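70 kDa protein (Xanthomonas sp., PDB 4B2N) probably cleaves the polyisoprene chains of natural rubber latex oxidatively, acting as a processive dioxygenase that carries two covalently attached heme c groups. Local coordinates at residues Pro110-Thr115 with Phe226-Ile231; Leu220-Met225 with Leu238-Ser243; Ser116-Phe121 with Tyr152-Glu157; Gln106-Met111 with Ile187-Ser192. All coordinates share one frame; numbering follows the deposited sequence. Where two conformers were deposited one is given.

Contact 1: residues Pro110-Thr115 with Phe226-Ile231; sequences PMALAT and FRTTPI
The terminal methyl of Ile231 does most of the touching here, and it meets mainly backbone. Its CD1 lies 3.5 Å from Met111 C and 3.5 Å from Ala112 N, over the peptide group that joins the two residues, while its side-chain partner is Pro110, whose CB it approaches to 3.8 Å. Two torsions bring it there: CG1 stands anti to the carbonyl carbon (chi1 -70°), and chi2 of 168° extends CD1 onward to the peptide. Further along, Ala112 CB packs 3.8 Å from Thr228 OG1, and Leu113 CD1 meets CB and CG2 of Thr229 more loosely and at a slant. The peptide beneath Ile231 CD1 belongs to a classic beta bulge, in which Met111 and Ala112 both face Ile187 of strand 186-189. Direct polar bonds are replaced by water. One molecule accepts from Ile231 N at 2.7 Å and donates to Met111 O at 3.0 Å. A second accepts from Leu113 N, the N-cap residue of helix 114-118, and donates to Thr228 OG1 and Thr229 O. Thr228 OG1 is held from two quarters, since it also bonds Met225 O at the end of helix 218-226. Ser116 of helix 114-118 packs against both Thr228 and Thr229, and Leu186 lies against Pro110 and Leu113.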
# COMPACT_ATOMS: atom_id res chain seq x y z
N PRO A 110 2.25 3.25 18.67
CA PRO A 110 2.17 4.65 19.11
C PRO A 110 3.54 5.32 19.04
O PRO A 110 4.55 4.67 19.35
CB PRO A 110 1.77 4.54 20.57
CG PRO A 110 0.87 3.34 20.60
CD PRO A 110 1.52 2.36 19.61
N MET A 111 3.57 6.62 18.75
CA MET A 111 4.86 7.32 18.59
C MET A 111 5.10 8.37 19.65
O MET A 111 6.24 8.65 19.94
CB MET A 111 5.03 7.93 17.20
CG MET A 111 4.94 6.90 16.13
SD MET A 111 4.94 7.57 14.44
CE MET A 111 3.83 8.95 14.65
N ALA A 112 4.04 9.00 20.17
CA ALA A 112 4.17 10.19 21.04
C ALA A 112 3.04 10.25 22.04
O ALA A 112 1.91 9.78 21.77
CB ALA A 112 4.19 11.44 20.15
N LEU A 113 3.28 10.84 23.21
CA LEU A 113 2.22 11.20 24.12
C LEU A 113 1.36 12.25 23.44
O LEU A 113 1.84 13.08 22.62
CB LEU A 113 2.85 11.84 25.40
CG LEU A 113 3.83 10.93 26.13
CD1 LEU A 113 4.60 11.85 27.10
CD2 LEU A 113 3.13 9.85 26.95
N ALA A 114 0.08 12.23 23.77
CA ALA A 114 -0.76 13.29 23.26
C ALA A 114 -0.22 14.73 23.55
O ALA A 114 -0.23 15.63 22.66
CB ALA A 114 -2.17 13.08 23.77
N THR A 115 0.32 14.94 24.74
CA THR A 115 0.88 16.29 25.02
C THR A 115 2.11 16.62 24.19
O THR A 115 2.31 17.79 23.75
CB THR A 115 1.12 16.49 26.54
OG1 THR A 115 -0.18 16.62 27.13
CG2 THR A 115 1.94 17.78 26.83
N PHE A 226 10.39 11.33 17.18
CA PHE A 226 11.52 10.71 17.86
C PHE A 226 12.09 11.71 18.86
O PHE A 226 12.61 11.29 19.90
CB PHE A 226 12.64 10.20 16.89
CG PHE A 226 13.90 9.75 17.64
CD1 PHE A 226 13.87 8.60 18.42
CD2 PHE A 226 15.07 10.52 17.63
CE1 PHE A 226 14.99 8.21 19.15
CE2 PHE A 226 16.18 10.14 18.39
CZ PHE A 226 16.14 8.99 19.13
N ARG A 227 11.97 13.02 18.57
CA ARG A 227 12.57 14.05 19.44
C ARG A 227 11.62 14.51 20.52
O ARG A 227 11.92 15.42 21.26
CB ARG A 227 13.03 15.27 18.64
CG ARG A 227 14.10 14.92 17.58
CD ARG A 227 14.80 16.17 17.05
NE ARG A 227 13.93 17.06 16.31
CZ ARG A 227 13.45 16.81 15.08
NH1 ARG A 227 13.72 15.68 14.40
NH2 ARG A 227 12.67 17.71 14.51
N THR A 228 10.42 13.92 20.60
CA THR A 228 9.54 14.20 21.70
C THR A 228 9.81 13.30 22.93
O THR A 228 10.55 12.31 22.84
CB THR A 228 8.05 14.07 21.26
OG1 THR A 228 7.71 12.68 21.06
CG2 THR A 228 7.73 14.98 20.03
N THR A 229 9.17 13.60 24.07
CA THR A 229 9.33 12.76 25.29
C THR A 229 9.05 11.28 25.04
O THR A 229 7.95 10.93 24.58
CB THR A 229 8.49 13.29 26.46
OG1 THR A 229 8.95 14.60 26.71
CG2 THR A 229 8.69 12.47 27.76
N PRO A 230 10.03 10.41 25.34
CA PRO A 230 9.77 8.99 24.99
C PRO A 230 8.48 8.49 25.70
O PRO A 230 8.19 8.87 26.84
CB PRO A 230 11.02 8.26 25.50
CG PRO A 230 12.10 9.35 25.49
CD PRO A 230 11.41 10.65 25.80
N ILE A 231 7.69 7.65 25.01
CA ILE A 231 6.50 7.09 25.62
C ILE A 231 7.05 6.15 26.71
O ILE A 231 6.51 6.10 27.84
CB ILE A 231 5.67 6.27 24.61
CG1 ILE A 231 5.03 7.20 23.61
CG2 ILE A 231 4.56 5.48 25.30
CD1 ILE A 231 4.47 6.38 22.48
O HOH W 1 7.81 7.93 22.36
O HOH W 2 6.10 11.68 23.05

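Contact 2: residues Leu220-Met225 with Leu238-Ser243; sequences LLASDM and LPLPWS
The benzo part of the Trp242 indole leans obliquely on two consecutive residues of helix 218-226. Its CE3 lies 3.7 Å from Ala222 CB, and its CH2 lies 3.7 Å from Ser223 CB, so the ring bridges two successive residues of the helix. Helix 218-226 here packs against an irregular segment, 238-243, whose Pro241 belongs to the pocket of the first heme c and touches the heme. CG of Trp242 stands anti to the backbone N (chi1 -167°), and chi2 of -97° sets the turn of the indole about that bond. NE1 donates to Asp594 O elsewhere in the fold, which gives the indole a polar tether in addition to its apolar packing. Ala222 has a small side chain, and the loop closes round it: besides Trp242, the carbonyl oxygen of Pro241 comes to 3.9 Å from Ala222 CB. Leu240 also approaches this methyl through CD1, but its side chain was deposited in two conformers, which makes the exact fit doubtful. Met599 of helix 599-607 packs against both Ala222 and Leu240, so the buried junction brings in a third element. Ser223 turns its hydroxyl to Pro616 O, leaving its CB to meet the indole. Nearby, Trp242 CZ3 reaches the helix backbone, 3.8 Å from Ser223 N.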
# COMPACT_ATOMS: atom_id res chain seq x y z
N LEU A 220 9.61 12.18 7.99
CA LEU A 220 9.63 13.44 8.71
C LEU A 220 8.77 13.29 9.97
O LEU A 220 9.12 13.79 11.05
CB LEU A 220 9.10 14.53 7.80
CG LEU A 220 9.11 15.93 8.37
CD1 LEU A 220 10.51 16.35 8.84
CD2 LEU A 220 8.65 16.92 7.26
N LEU A 221 7.67 12.54 9.87
CA LEU A 221 6.85 12.33 11.11
C LEU A 221 7.64 11.56 12.15
O LEU A 221 7.66 11.93 13.34
CB LEU A 221 5.63 11.52 10.70
CG LEU A 221 4.62 11.14 11.78
CD1 LEU A 221 3.91 12.38 12.24
CD2 LEU A 221 3.68 10.08 11.16
N ALA A 222 8.31 10.50 11.70
CA ALA A 222 9.14 9.64 12.58
C ALA A 222 10.27 10.48 13.22
O ALA A 222 10.49 10.46 14.46
CB ALA A 222 9.75 8.44 11.76
N SER A 223 10.92 11.29 12.39
CA SER A 223 12.02 12.15 12.88
C SER A 223 11.53 13.13 13.93
O SER A 223 12.13 13.20 15.07
CB SER A 223 12.65 12.89 11.70
OG SER A 223 13.68 13.70 12.20
N ASP A 224 10.46 13.86 13.61
CA ASP A 224 9.89 14.78 14.60
C ASP A 224 9.51 14.04 15.88
O ASP A 224 9.83 14.49 16.99
CB ASP A 224 8.68 15.59 14.10
CG ASP A 224 9.05 16.57 12.98
OD1 ASP A 224 10.26 16.84 12.72
OD2 ASP A 224 8.10 17.10 12.38
N MET A 225 8.77 12.94 15.73
CA MET A 225 8.20 12.26 16.91
C MET A 225 9.30 11.72 17.82
O MET A 225 9.17 11.72 19.08
CB MET A 225 7.32 11.09 16.42
CG MET A 225 6.08 11.53 15.69
SD MET A 225 5.01 12.26 16.87
CE MET A 225 3.45 11.82 16.13
N LEU A 238 11.44 2.77 18.03
CA LEU A 238 10.14 2.16 17.64
C LEU A 238 10.21 1.57 16.27
O LEU A 238 10.88 2.14 15.43
CB LEU A 238 9.08 3.21 17.64
CG LEU A 238 8.90 3.81 19.06
CD1 LEU A 238 7.84 4.92 19.05
CD2 LEU A 238 8.59 2.78 20.13
N PRO A 239 9.54 0.44 16.03
CA PRO A 239 9.52 -0.10 14.67
C PRO A 239 8.48 0.77 13.85
O PRO A 239 7.29 0.58 13.96
CB PRO A 239 9.07 -1.53 14.85
CG PRO A 239 8.36 -1.55 16.20
CD PRO A 239 8.96 -0.47 17.05
N LEU A 240 8.94 1.75 13.09
CA LEU A 240 7.98 2.57 12.34
C LEU A 240 8.66 2.88 11.02
O LEU A 240 9.87 2.79 10.93
CB LEU A 240 7.52 3.81 13.11
CG LEU A 240 8.47 5.00 13.13
CD1 LEU A 240 8.18 6.09 14.11
CD2 LEU A 240 9.74 4.36 13.51
N PRO A 241 7.88 3.16 9.98
CA PRO A 241 8.47 3.26 8.65
C PRO A 241 9.17 4.60 8.45
O PRO A 241 8.96 5.52 9.24
CB PRO A 241 7.28 3.12 7.69
CG PRO A 241 6.06 3.18 8.50
CD PRO A 241 6.41 3.30 9.99
N TRP A 242 10.06 4.66 7.44
CA TRP A 242 10.77 5.92 7.12
C TRP A 242 10.52 6.19 5.68
O TRP A 242 9.84 5.39 5.01
CB TRP A 242 12.25 5.68 7.42
CG TRP A 242 13.11 6.93 7.46
CD1 TRP A 242 13.88 7.43 6.42
CD2 TRP A 242 13.35 7.84 8.61
NE1 TRP A 242 14.55 8.57 6.82
CE2 TRP A 242 14.26 8.87 8.13
CE3 TRP A 242 12.91 7.89 9.93
CZ2 TRP A 242 14.75 9.89 8.97
CZ3 TRP A 242 13.38 8.92 10.78
CH2 TRP A 242 14.27 9.89 10.31
N SER A 243 11.02 7.31 5.15
CA SER A 243 10.88 7.48 3.73
C SER A 243 12.04 8.34 3.27
O SER A 243 12.69 9.05 4.09
CB SER A 243 9.55 8.15 3.39
OG SER A 243 9.46 9.42 4.00

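Contact 3: residues Ser116-Phe121 with Tyr152-Glu157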
# COMPACT_ATOMS: atom_id res chain seq x y z
N SER A 116 2.91 15.62 23.88
CA SER A 116 4.02 15.86 23.01
C SER A 116 3.57 16.24 21.60
O SER A 116 4.21 17.11 20.94
CB SER A 116 4.84 14.59 22.86
OG SER A 116 5.49 14.23 24.08
N TYR A 117 2.52 15.56 21.12
CA TYR A 117 1.97 15.91 19.84
C TYR A 117 1.38 17.35 19.86
O TYR A 117 1.64 18.15 18.98
CB TYR A 117 0.88 14.91 19.36
CG TYR A 117 0.11 15.49 18.23
CD1 TYR A 117 0.56 15.36 16.90
CD2 TYR A 117 -1.07 16.20 18.45
CE1 TYR A 117 -0.12 15.94 15.85
CE2 TYR A 117 -1.79 16.77 17.41
CZ TYR A 117 -1.30 16.61 16.09
OH TYR A 117 -1.96 17.11 15.04
N HIS A 118 0.70 17.69 20.93
CA HIS A 118 0.15 19.00 21.11
C HIS A 118 1.20 20.08 20.99
O HIS A 118 0.89 21.21 20.55
CB HIS A 118 -0.51 19.09 22.49
CG HIS A 118 -1.45 20.25 22.64
ND1 HIS A 118 -2.52 20.45 21.81
CD2 HIS A 118 -1.43 21.30 23.55
CE1 HIS A 118 -3.18 21.56 22.20
NE2 HIS A 118 -2.52 22.08 23.28
N PHE A 119 2.43 19.75 21.39
CA PHE A 119 3.57 20.73 21.39
C PHE A 119 4.56 20.47 20.27
O PHE A 119 5.66 20.99 20.29
CB PHE A 119 4.25 20.83 22.80
CG PHE A 119 3.40 21.58 23.80
CD1 PHE A 119 3.40 22.98 23.86
CD2 PHE A 119 2.52 20.92 24.65
CE1 PHE A 119 2.59 23.69 24.76
CE2 PHE A 119 1.71 21.61 25.57
CZ PHE A 119 1.73 23.01 25.63
N ILE A 120 4.22 19.59 19.32
CA ILE A 120 5.24 19.20 18.33
C ILE A 120 5.70 20.37 17.47
O ILE A 120 6.68 20.23 16.79
CB ILE A 120 4.69 18.08 17.36
CG1 ILE A 120 5.84 17.27 16.72
CG2 ILE A 120 3.66 18.65 16.38
CD1 ILE A 120 5.33 15.89 16.38
N PHE A 121 5.00 21.49 17.40
CA PHE A 121 5.58 22.69 16.72
C PHE A 121 6.97 23.00 17.33
O PHE A 121 7.80 23.62 16.67
CB PHE A 121 4.67 23.94 16.85
CG PHE A 121 4.31 24.30 18.25
CD1 PHE A 121 5.13 25.16 18.99
CD2 PHE A 121 3.12 23.78 18.83
CE1 PHE A 121 4.77 25.48 20.28
CE2 PHE A 121 2.79 24.07 20.14
CZ PHE A 121 3.62 24.90 20.88
N TYR A 152 -8.02 13.92 20.00
CA TYR A 152 -6.91 13.65 20.91
C TYR A 152 -7.08 14.60 22.10
O TYR A 152 -7.73 15.62 21.94
CB TYR A 152 -5.56 13.88 20.23
CG TYR A 152 -5.12 15.33 20.08
CD1 TYR A 152 -4.33 15.95 21.13
CD2 TYR A 152 -5.45 16.06 18.92
CE1 TYR A 152 -3.88 17.28 20.98
CE2 TYR A 152 -4.98 17.36 18.79
CZ TYR A 152 -4.19 17.93 19.81
OH TYR A 152 -3.71 19.19 19.70
N PRO A 153 -6.55 14.22 23.30
CA PRO A 153 -6.84 15.11 24.45
C PRO A 153 -5.82 16.26 24.54
O PRO A 153 -4.60 16.04 24.41
CB PRO A 153 -6.65 14.16 25.66
CG PRO A 153 -5.56 13.22 25.18
CD PRO A 153 -5.91 12.95 23.74
N LEU A 154 -6.34 17.47 24.73
CA LEU A 154 -5.53 18.64 25.08
C LEU A 154 -4.96 18.39 26.47
O LEU A 154 -5.56 17.61 27.24
CB LEU A 154 -6.41 19.88 25.06
CG LEU A 154 -7.21 20.16 23.76
CD1 LEU A 154 -7.64 21.63 23.80
CD2 LEU A 154 -6.47 19.88 22.46
N PRO A 155 -3.85 19.10 26.82
CA PRO A 155 -3.25 18.97 28.12
C PRO A 155 -4.30 19.11 29.20
O PRO A 155 -5.15 20.01 29.12
CB PRO A 155 -2.26 20.15 28.15
CG PRO A 155 -1.75 20.18 26.73
CD PRO A 155 -3.04 19.97 25.93
N GLY A 156 -4.30 18.20 30.16
CA GLY A 156 -5.23 18.29 31.25
C GLY A 156 -6.49 17.49 31.06
O GLY A 156 -7.18 17.13 32.06
N GLU A 157 -6.80 17.14 29.81
CA GLU A 157 -8.09 16.45 29.57
C GLU A 157 -7.83 14.97 29.74
O GLU A 157 -6.83 14.43 29.26
CB GLU A 157 -8.53 16.63 28.07
CG GLU A 157 -8.99 18.06 27.72
CD GLU A 157 -9.53 18.20 26.29
OE1 GLU A 157 -9.15 17.43 25.38
OE2 GLU A 157 -10.34 19.13 26.05
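Tyr117 points the edge of its ring at the face of Tyr152, a T-shaped pair with planes at 84° and centroids 5.0 Å apart. The nearest atoms are the two CE2 carbons, at 3.5 Å, with that of Tyr117 standing off-centre above the Tyr152 ring. His118 completes an aromatic cluster, but by another geometry: its ring and that of Tyr152 meet rim to rim, neither lying over the other. What joins them is a hydrogen bond of 2.7 Å between His118 ND1 and Tyr152 OH. It is close to straight, at 160°, and each partner lies near the plane of the other's ring. Either group could be the donor. CG of His118 is anti to the backbone N (chi1 -163°), on a CB that points toward 152-157.

Pro155 sits over one face of the imidazole in a CH-pi contact made by CD, although the modelled spacing is too short to be trusted in detail. Leu154 CD2 approaches His118 CE1 at 3.7 Å, and Pro155 CG lies 3.9 Å from Phe119 CE2. Ile187 of strand 186-189 packs against both tyrosines, whereas Phe119 has a cation-pi partner in Arg129. Far from either heme, the cluster thus joins the end of a short helix to the loop that follows strand 151-152. The loop itself makes a type II turn from Leu154 to Glu157, with Gly156 at the third position. Glu157 N bonds Leu154 O at 2.9 Å, and Leu154 N in return reaches Glu157 OE1 from above the carboxylate plane.

Contact 4: residues Gln106-Met111 with Ile187-Ser192. With HEC (heme c), chain C.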
# COMPACT_ATOMS: atom_id res chain seq x y z
N GLN A 106 -6.38 2.03 17.65
CA GLN A 106 -4.92 2.20 17.55
C GLN A 106 -4.22 0.84 17.34
O GLN A 106 -3.94 0.10 18.28
CB GLN A 106 -4.35 2.90 18.77
CG GLN A 106 -2.89 3.32 18.50
CD GLN A 106 -2.51 4.52 19.31
OE1 GLN A 106 -2.12 5.59 18.77
NE2 GLN A 106 -2.67 4.39 20.60
N PHE A 107 -3.97 0.51 16.10
CA PHE A 107 -3.29 -0.71 15.72
C PHE A 107 -1.79 -0.45 15.63
O PHE A 107 -0.99 -1.16 16.25
CB PHE A 107 -3.77 -1.11 14.32
CG PHE A 107 -5.20 -1.59 14.30
CD1 PHE A 107 -5.59 -2.68 15.12
CD2 PHE A 107 -6.14 -0.96 13.50
CE1 PHE A 107 -6.92 -3.12 15.16
CE2 PHE A 107 -7.48 -1.42 13.50
CZ PHE A 107 -7.85 -2.49 14.35
N PHE A 108 -1.45 0.56 14.83
CA PHE A 108 -0.06 0.94 14.48
C PHE A 108 0.65 1.47 15.72
O PHE A 108 0.05 2.13 16.58
CB PHE A 108 -0.14 1.97 13.34
CG PHE A 108 1.19 2.50 12.84
CD1 PHE A 108 1.91 3.49 13.57
CD2 PHE A 108 1.71 2.07 11.66
CE1 PHE A 108 3.16 4.00 13.12
CE2 PHE A 108 2.93 2.60 11.18
CZ PHE A 108 3.63 3.57 11.90
N GLN A 109 1.89 1.05 15.89
CA GLN A 109 2.79 1.51 16.95
C GLN A 109 2.62 2.98 17.39
O GLN A 109 2.91 3.84 16.62
CB GLN A 109 4.24 1.30 16.44
CG GLN A 109 5.28 1.70 17.50
CD GLN A 109 5.12 0.91 18.74
OE1 GLN A 109 5.23 -0.35 18.72
NE2 GLN A 109 4.96 1.59 19.86
N PRO A 110 2.25 3.25 18.67
CA PRO A 110 2.17 4.65 19.11
C PRO A 110 3.54 5.32 19.04
O PRO A 110 4.55 4.67 19.35
CB PRO A 110 1.77 4.54 20.57
CG PRO A 110 0.87 3.34 20.60
CD PRO A 110 1.52 2.36 19.61
N MET A 111 3.57 6.62 18.75
CA MET A 111 4.86 7.32 18.59
C MET A 111 5.10 8.37 19.65
O MET A 111 6.24 8.65 19.94
CB MET A 111 5.03 7.93 17.20
CG MET A 111 4.94 6.90 16.13
SD MET A 111 4.94 7.57 14.44
CE MET A 111 3.83 8.95 14.65
N ILE A 187 -0.42 9.09 20.40
CA ILE A 187 -0.60 9.35 18.95
C ILE A 187 0.33 8.52 18.07
O ILE A 187 1.49 8.44 18.38
CB ILE A 187 -0.27 10.85 18.68
CG1 ILE A 187 -0.93 11.76 19.70
CG2 ILE A 187 -0.66 11.29 17.29
CD1 ILE A 187 -2.48 11.64 19.82
N GLY A 188 -0.15 7.90 16.97
CA GLY A 188 0.75 7.27 16.01
C GLY A 188 0.14 7.50 14.69
O GLY A 188 -0.84 8.24 14.59
N ALA A 189 0.78 6.95 13.68
CA ALA A 189 0.16 6.95 12.36
C ALA A 189 -1.05 5.99 12.35
O ALA A 189 -1.18 5.07 13.20
CB ALA A 189 1.20 6.51 11.33
N SER A 190 -1.94 6.17 11.36
CA SER A 190 -2.91 5.13 11.06
C SER A 190 -2.66 4.60 9.66
O SER A 190 -1.82 5.16 8.94
CB SER A 190 -4.36 5.63 11.07
OG SER A 190 -4.50 6.65 10.09
N CYS A 191 -3.39 3.53 9.33
CA CYS A 191 -3.30 2.97 7.94
C CYS A 191 -3.52 4.07 6.95
O CYS A 191 -2.91 4.07 5.85
CB CYS A 191 -4.39 1.91 7.74
SG CYS A 191 -4.54 0.66 9.03
N SER A 192 -4.43 5.00 7.27
CA SER A 192 -4.73 6.09 6.33
C SER A 192 -3.56 7.04 5.99
O SER A 192 -3.67 7.78 5.01
CB SER A 192 -5.92 6.89 6.84
OG SER A 192 -7.03 6.04 6.88
FE HEC C . -0.61 -0.89 3.81
CHA HEC C . -0.03 -2.81 0.95
CHB HEC C . -3.56 -2.70 4.43
CHC HEC C . -0.90 0.47 7.04
CHD HEC C . 1.84 1.25 2.96
NA HEC C . -1.55 -2.38 2.97
C1A HEC C . -1.27 -2.96 1.70
C2A HEC C . -2.34 -3.82 1.21
C3A HEC C . -3.37 -3.82 2.19
C4A HEC C . -2.87 -2.92 3.23
CMA HEC C . -4.71 -4.52 2.11
CAA HEC C . -2.41 -4.62 -0.12
CBA HEC C . -2.82 -3.61 -1.20
CGA HEC C . -2.76 -4.20 -2.60
O1A HEC C . -1.77 -4.90 -2.99
O2A HEC C . -3.71 -3.87 -3.31
NB HEC C . -1.88 -1.17 5.39
C1B HEC C . -3.04 -1.83 5.45
C2B HEC C . -3.75 -1.76 6.72
C3B HEC C . -2.97 -0.86 7.48
C4B HEC C . -1.89 -0.50 6.57
CMB HEC C . -4.99 -2.52 6.98
CAB HEC C . -3.13 -0.41 8.91
CBB HEC C . -3.02 -1.45 9.88
NC HEC C . 0.22 0.56 4.87
C1C HEC C . 0.08 1.04 6.16
C2C HEC C . 0.94 2.22 6.45
C3C HEC C . 1.76 2.40 5.23
C4C HEC C . 1.29 1.37 4.30
CMC HEC C . 0.96 2.94 7.79
CAC HEC C . 2.84 3.39 4.96
CBC HEC C . 3.75 3.67 5.99
ND HEC C . 0.68 -0.83 2.23
C1D HEC C . 1.61 0.12 2.07
C2D HEC C . 2.37 -0.03 0.88
C3D HEC C . 1.83 -1.22 0.30
C4D HEC C . 0.80 -1.65 1.24
CMD HEC C . 3.47 0.80 0.30
CAD HEC C . 2.38 -1.89 -0.91
CBD HEC C . 3.61 -2.63 -0.26
CGD HEC C . 4.43 -3.30 -1.34
O1D HEC C . 5.51 -2.80 -1.74
O2D HEC C . 3.90 -4.33 -1.87
O HOH W 3 -3.29 2.66 14.13
O HOH W 4 -1.24 4.54 15.84
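Ile187 O accepts the amide of Met111 in a bond of 2.8 Å, well aligned at the hydrogen (163°), with the donor tilted 27° out of the carbonyl plane. Beside it the backbones are in direct contact, Pro110 CA and Gly188 CA 4.3 Å apart; Gly188 has no side chain, and a CB there would run into Gln109 O. Met111 adds to this with its end. The chain bends at chi3, setting CE 3.8 Å from Gly188 CA and equally near Ala189 N.

Phe108 carries the apolar side. Its CG is anti to the backbone N (chi1 179°), and the ring lies with one face under Ala189 CB, a CH-pi contact with the methyl 3.8 Å from the ring centroid and displaced toward the rim. Phe108 CB meanwhile lies 3.3 Å from Ala189 O. Water links the same residues: one molecule accepts from Phe108 N and donates weakly to Ala189 O, and another lies between the carbonyl oxygens of both.

Segment 187-192 continues into the heme attachment. Cys191 SG is bonded covalently to heme CAB at 1.8 Å, the first thioether of a CXXCH motif completed by Cys194 and the axial ligand His195. On the Phe108 ring, CE2 comes within 3.9 Å of the heme methyl CMC. Strand 186-189 is the central member of a three-stranded antiparallel sheet, between 112-113 and 173-174; helix 218-226 packs on Met111, and helix 88-104 reaches Cys191 through Leu102.

Overall arrangement
Contacts 2 and 4 are fully buried and border the first heme c, touching each other where Pro241 meets Phe108. Contacts 1 and 3 are only partly buried and lie farther from the centre of the chain. Strand 112-113 and its bulge connect contacts 1 and 4, which share Pro110 and Met111, and helix 114-118 carries the line on into contact 3. Helix 218-226 packs against Met111 and Ile120 through Met225, bringing contact 2 into the same packed unit. Chemistry changes with place: water bridges supplement packing in contact 1, aliphatic and indole carbons dominate contact 2, a ring cluster serves contact 3, and contact 4 combines one backbone hydrogen bond, water and ring-methyl packing with covalent heme attachment.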